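Side-chain contacts in DUF5624 domain-containing protein (Legionella pneumophila subsp. pneumophila, PDB 4JX2), which is of unknown function but is a putative secreted protein of Legionella pneumophila that combines alpha helices with a small mixed beta sheet: residues Ile89-Ser92 with Leu96-Lys99; Lys305-Ala310 with Gln315-Tyr320. All coordinates share one frame; numbering follows the deposited sequence.

Contact 1. Residues Ile89-Ser92 with Leu96-Lys99; sequences IYNS and LKLK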
loop_
_atom_site.group_PDB
_atom_site.type_symbol
_atom_site.label_atom_id
_atom_site.label_comp_id
_atom_site.label_asym_id
_atom_site.label_seq_id
_atom_site.Cartn_x
_atom_site.Cartn_y
_atom_site.Cartn_z
ATOM N N ILE A 89 0.883 -11.680 19.211
ATOM C CA ILE A 89 0.188 -12.929 18.930
ATOM C C ILE A 89 -0.885 -13.087 20.009
ATOM O O ILE A 89 -0.578 -13.028 21.207
ATOM C CB ILE A 89 1.094 -14.195 18.790
ATOM C CG1 ILE A 89 2.208 -13.980 17.719
ATOM C CG2 ILE A 89 0.232 -15.451 18.478
ATOM C CD1 ILE A 89 3.309 -15.056 17.643
ATOM N N TYR A 90 -2.141 -13.263 19.556
ATOM C CA TYR A 90 -3.338 -13.493 20.370
ATOM C C TYR A 90 -4.018 -14.797 19.960
ATOM O O TYR A 90 -4.141 -15.092 18.765
ATOM C CB TYR A 90 -4.334 -12.323 20.246
ATOM C CG TYR A 90 -3.929 -11.089 21.023
ATOM C CD1 TYR A 90 -4.234 -10.962 22.378
ATOM C CD2 TYR A 90 -3.256 -10.035 20.401
ATOM C CE1 TYR A 90 -3.865 -9.822 23.100
ATOM C CE2 TYR A 90 -2.855 -8.906 21.121
ATOM C CZ TYR A 90 -3.167 -8.806 22.471
ATOM O OH TYR A 90 -2.800 -7.701 23.193
ATOM N N ASN A 91 -4.467 -15.580 20.948
ATOM C CA ASN A 91 -5.159 -16.833 20.661
ATOM C C ASN A 91 -6.675 -16.557 20.499
ATOM O O ASN A 91 -7.104 -15.402 20.620
ATOM C CB ASN A 91 -4.846 -17.901 21.733
ATOM C CG ASN A 91 -5.327 -17.645 23.166
ATOM O OD1 ASN A 91 -6.175 -16.785 23.458
ATOM N ND2 ASN A 91 -4.836 -18.456 24.099
ATOM N N SER A 92 -7.476 -17.620 20.222
ATOM C CA SER A 92 -8.940 -17.579 20.044
ATOM C C SER A 92 -9.629 -17.035 21.271
ATOM O O SER A 92 -10.667 -16.404 21.147
ATOM C CB SER A 92 -9.491 -18.972 19.754
ATOM O OG SER A 92 -8.700 -19.642 18.785
ATOM N N LEU A 96 -3.087 -12.760 25.146
ATOM C CA LEU A 96 -1.765 -12.432 24.609
ATOM C C LEU A 96 -0.790 -13.601 24.820
ATOM O O LEU A 96 -0.590 -14.056 25.954
ATOM C CB LEU A 96 -1.234 -11.159 25.281
ATOM C CG LEU A 96 0.093 -10.593 24.802
ATOM C CD1 LEU A 96 0.020 -10.063 23.352
ATOM C CD2 LEU A 96 0.520 -9.483 25.697
ATOM N N LYS A 97 -0.212 -14.097 23.718
ATOM C CA LYS A 97 0.727 -15.215 23.770
ATOM C C LYS A 97 2.156 -14.725 23.587
ATOM O O LYS A 97 3.081 -15.304 24.172
ATOM C CB LYS A 97 0.377 -16.294 22.720
ATOM C CG LYS A 97 -0.987 -16.986 22.928
ATOM C CD LYS A 97 -1.188 -17.629 24.329
ATOM C CE LYS A 97 -0.256 -18.781 24.672
ATOM N NZ LYS A 97 -0.208 -19.040 26.137
ATOM N N LEU A 98 2.327 -13.633 22.810
ATOM C CA LEU A 98 3.632 -13.033 22.499
ATOM C C LEU A 98 3.480 -11.544 22.175
ATOM O O LEU A 98 2.523 -11.149 21.511
ATOM C CB LEU A 98 4.257 -13.780 21.294
ATOM C CG LEU A 98 5.685 -13.435 20.875
ATOM C CD1 LEU A 98 6.432 -14.671 20.445
ATOM C CD2 LEU A 98 5.709 -12.380 19.747
ATOM N N LYS A 99 4.449 -10.736 22.633
ATOM C CA LYS A 99 4.585 -9.301 22.375
ATOM C C LYS A 99 6.078 -9.045 22.216
ATOM O O LYS A 99 6.824 -9.176 23.181
ATOM C CB LYS A 99 3.938 -8.443 23.480
ATOM C CG LYS A 99 4.112 -6.935 23.288
ATOM C CD LYS A 99 3.116 -6.146 24.140
ATOM C CE LYS A 99 3.770 -5.337 25.230
ATOM N NZ LYS A 99 2.784 -4.486 25.958
#
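A classic beta bulge marks the turn end of the hairpin formed by strands 86-90 and 96-101: Lys97 and Leu98 of one strand both face Ile89 of the other. Ile89 O serves both amides of the bulged strand. It accepts a nearly straight bond from Lys97 N (2.8 Å, N-H...O 172°) and a weak, longer one from Leu98 N at 3.4 Å. Ile89 N returns a bond to Leu98 O at 2.9 Å, which completes the hydrogen-bonded pair. One residue further along the first strand, Tyr90 lies opposite Leu96 as a non-hydrogen-bonded pair, the register having slipped by one.

The side chains separate onto the two faces. With Leu96, CG stands anti to the backbone N (chi1 -176°), and from there CD1 reaches over one face of the Tyr90 ring. This CH-pi contact measures 3.9 Å from CD1 to the ring centroid and is displaced toward the rim, so that CD1 lies closest to CZ. The CD1 atom of Tyr90 also lies 3.5 Å from Leu96 N. The phenol oxygen is gripped elsewhere, by Gly309 N and Ala310 O. On the other face, Ile89 crosses Leu98 at a slant, CG1 and CD1 meeting Leu98 CB, CD1 at 4.0 Å, and this pair packs against Leu242 and Ile246 of helix 223-247 and against Leu249. Lys97, the extra residue, brings its bent chain past Asn91, with CD 3.7 Å from Asn91 ND2, while Asn91 OD1 accepts from Gln95 N within the turn. One residue inserted in an edge strand, with two amides sharing a single carbonyl, is the signature of a classic bulge in an antiparallel hairpin.

Contact 2. Residues Lys305-Ala310 with Gln315-Tyr320; sequences KPSLGA and QADYNY. With 1PE (pentaethylene glycol), chain K; SO4 (sulfate ion), chain E.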
loop_
_atom_site.group_PDB
_atom_site.type_symbol
_atom_site.label_atom_id
_atom_site.label_comp_id
_atom_site.label_asym_id
_atom_site.label_seq_id
_atom_site.Cartn_x
_atom_site.Cartn_y
_atom_site.Cartn_z
ATOM N N LYS A 305 -6.009 -0.417 17.744
ATOM C CA LYS A 305 -7.066 -0.469 18.758
ATOM C C LYS A 305 -6.547 -0.249 20.222
ATOM O O LYS A 305 -5.374 -0.518 20.516
ATOM C CB LYS A 305 -7.834 -1.792 18.631
ATOM C CG LYS A 305 -8.759 -1.822 17.430
ATOM C CD LYS A 305 -9.896 -0.858 17.616
ATOM C CE LYS A 305 -10.520 -0.460 16.324
ATOM N NZ LYS A 305 -11.547 0.562 16.578
ATOM N N PRO A 306 -7.407 0.260 21.144
ATOM C CA PRO A 306 -6.917 0.598 22.501
ATOM C C PRO A 306 -6.382 -0.564 23.320
ATOM O O PRO A 306 -5.365 -0.371 23.983
ATOM C CB PRO A 306 -8.135 1.217 23.190
ATOM C CG PRO A 306 -9.014 1.675 22.078
ATOM C CD PRO A 306 -8.811 0.698 20.957
ATOM N N SER A 307 -7.031 -1.757 23.283
ATOM C CA SER A 307 -6.568 -2.905 24.074
ATOM C C SER A 307 -5.432 -3.710 23.381
ATOM O O SER A 307 -5.082 -4.792 23.847
ATOM C CB SER A 307 -7.728 -3.816 24.449
ATOM O OG SER A 307 -8.210 -4.563 23.348
ATOM N N LEU A 308 -4.820 -3.163 22.321
ATOM C CA LEU A 308 -3.689 -3.813 21.648
ATOM C C LEU A 308 -2.485 -3.771 22.580
ATOM O O LEU A 308 -2.127 -2.696 23.066
ATOM C CB LEU A 308 -3.379 -3.129 20.307
ATOM C CG LEU A 308 -2.357 -3.801 19.388
ATOM C CD1 LEU A 308 -2.881 -5.118 18.831
ATOM C CD2 LEU A 308 -1.995 -2.890 18.253
ATOM N N GLY A 309 -1.932 -4.940 22.886
ATOM C CA GLY A 309 -0.792 -5.039 23.788
ATOM C C GLY A 309 -1.160 -5.466 25.191
ATOM O O GLY A 309 -0.279 -5.880 25.948
ATOM N N ALA A 310 -2.466 -5.386 25.547
ATOM C CA ALA A 310 -2.981 -5.825 26.845
ATOM C C ALA A 310 -2.953 -7.359 26.922
ATOM O O ALA A 310 -2.873 -8.027 25.880
ATOM C CB ALA A 310 -4.399 -5.306 27.055
ATOM N N GLN A 315 -13.449 -7.885 23.346
ATOM C CA GLN A 315 -14.179 -8.621 22.312
ATOM C C GLN A 315 -14.356 -7.742 21.061
ATOM O O GLN A 315 -14.150 -8.238 19.951
ATOM C CB GLN A 315 -15.520 -9.166 22.834
ATOM C CG GLN A 315 -16.113 -10.297 21.968
ATOM C CD GLN A 315 -15.321 -11.593 21.989
ATOM O OE1 GLN A 315 -15.205 -12.266 23.018
ATOM N NE2 GLN A 315 -14.784 -11.991 20.840
ATOM N N ALA A 316 -14.615 -6.428 21.249
ATOM C CA ALA A 316 -14.737 -5.446 20.165
ATOM C C ALA A 316 -13.429 -5.334 19.355
ATOM O O ALA A 316 -13.471 -5.378 18.122
ATOM C CB ALA A 316 -15.117 -4.080 20.726
ATOM N N ASP A 317 -12.277 -5.205 20.045
ATOM C CA ASP A 317 -10.968 -5.084 19.403
ATOM C C ASP A 317 -10.562 -6.393 18.743
ATOM O O ASP A 317 -9.963 -6.356 17.673
ATOM C CB ASP A 317 -9.904 -4.628 20.412
ATOM C CG ASP A 317 -10.095 -3.206 20.896
ATOM O OD1 ASP A 317 -11.026 -2.526 20.404
ATOM O OD2 ASP A 317 -9.293 -2.754 21.737
ATOM N N TYR A 318 -10.894 -7.542 19.360
ATOM C CA TYR A 318 -10.594 -8.843 18.777
ATOM C C TYR A 318 -11.420 -9.028 17.484
ATOM O O TYR A 318 -10.845 -9.355 16.438
ATOM C CB TYR A 318 -10.847 -9.994 19.777
ATOM C CG TYR A 318 -10.605 -11.375 19.192
ATOM C CD1 TYR A 318 -9.320 -11.910 19.119
ATOM C CD2 TYR A 318 -11.660 -12.143 18.710
ATOM C CE1 TYR A 318 -9.092 -13.177 18.579
ATOM C CE2 TYR A 318 -11.445 -13.409 18.160
ATOM C CZ TYR A 318 -10.160 -13.925 18.098
ATOM O OH TYR A 318 -9.947 -15.175 17.556
ATOM N N ASN A 319 -12.750 -8.773 17.551
ATOM C CA ASN A 319 -13.640 -8.900 16.395
ATOM C C ASN A 319 -13.185 -7.966 15.276
ATOM O O ASN A 319 -13.324 -8.307 14.098
ATOM C CB ASN A 319 -15.117 -8.644 16.780
ATOM C CG ASN A 319 -15.706 -9.685 17.724
ATOM O OD1 ASN A 319 -15.176 -10.791 17.909
ATOM N ND2 ASN A 319 -16.813 -9.351 18.365
ATOM N N TYR A 320 -12.588 -6.814 15.649
ATOM C CA TYR A 320 -12.082 -5.854 14.682
ATOM C C TYR A 320 -10.954 -6.472 13.839
ATOM O O TYR A 320 -11.055 -6.480 12.620
ATOM C CB TYR A 320 -11.620 -4.536 15.350
ATOM C CG TYR A 320 -10.997 -3.585 14.355
ATOM C CD1 TYR A 320 -11.775 -2.944 13.390
ATOM C CD2 TYR A 320 -9.617 -3.410 14.300
ATOM C CE1 TYR A 320 -11.198 -2.117 12.427
ATOM C CE2 TYR A 320 -9.030 -2.573 13.352
ATOM C CZ TYR A 320 -9.824 -1.933 12.415
ATOM O OH TYR A 320 -9.238 -1.148 11.455
HETATM O OH2 1PE K . -13.342 -0.686 18.925
HETATM C C12 1PE K . -14.466 -1.098 18.133
HETATM C C22 1PE K . -13.996 -1.574 16.757
HETATM O OH3 1PE K . -14.799 -1.089 15.668
HETATM C C13 1PE K . -13.563 0.260 13.988
HETATM C C23 1PE K . -14.501 0.237 15.197
HETATM O OH4 1PE K . -13.161 1.615 13.772
HETATM C C14 1PE K . -11.245 3.072 14.150
HETATM C C24 1PE K . -11.780 1.806 13.467
HETATM O OH5 1PE K . -11.039 2.849 15.552
HETATM C C15 1PE K . -10.065 3.740 17.639
HETATM C C25 1PE K . -9.891 3.491 16.131
HETATM O OH6 1PE K . -11.012 2.868 18.279
HETATM C C16 1PE K . -13.462 2.609 18.347
HETATM C C26 1PE K . -12.252 3.517 18.612
HETATM O OH7 1PE K . -14.330 3.125 17.317
HETATM S S SO4 E . -14.674 -7.225 26.877
HETATM O O1 SO4 E . -15.797 -7.939 27.489
HETATM O O2 SO4 E . -15.091 -6.704 25.567
HETATM O O3 SO4 E . -14.241 -6.119 27.743
HETATM O O4 SO4 E . -13.556 -8.152 26.712
#
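Asp317, in the first turn of helix 315-339, shows how one carboxylate can hold a preceding loop through a single oxygen, OD2, which meets Ser307 twice. The backbone N of Ser307 donates nearly along the C-O axis, 2.9 Å from OD2. Ser307 OG donates from the anti side, 2.7 Å from OD2 and 24° out of the carboxylate plane. The hydroxyl can bond there because chi1 of 73° sets it between its own N and carbonyl carbon; it also accepts from Thr314 N.

Lys305 crosses the carboxylate at an angle on the OD1 side. The bend at chi2 (-68°) sets CD beside Asp317 OD1 (3.4 Å), and the extended remainder carries CE and NZ over one face of Tyr320. CE lies 3.7 Å from the ring centroid, and NZ, 4.8 Å from it, makes a cation-pi pair. Tyr320 OH bonds to Ala303 N, which helps to fix the ring. In a pentaethylene glycol, ether oxygens OH5 and OH6 and the end hydroxyl OH2 accept hydrogen bonds from NZ, OH4 weakly. Gln315 N, at the helix start, donates to a sulfate oxygen; both additives probably come from the crystallisation liquor.

Asp317 and Lys305 are thus near neighbours without a salt bridge: OD2 is taken up by Ser307, while OD1 takes a weak bond from glycol OH2, and the ammonium probably owes its stabilisation to ring and glycol oxygens, with a longer-range pull from Asp317.

Overall arrangement
Both contacts are local, each joining chain portions only a few residues apart, and they touch: besides the Tyr90 hydroxyl, Leu96 CB packs on Ala310 O and Lys99 NZ approaches Gly309 O, so hairpin and loop form one continuous patch. Contact 1 is the more buried: backbone bonds set its register, and apolar contacts form on both faces, Ile89-Leu98 on one and Tyr90-Leu96 on the other, with strand 96-101 outermost in the sheet within this chain. Contact 2 lies at the surface, where a loop leading from strand 296-298 into helix 315-339 is held chiefly by polar and charged side chains, with bound solvent additives alongside.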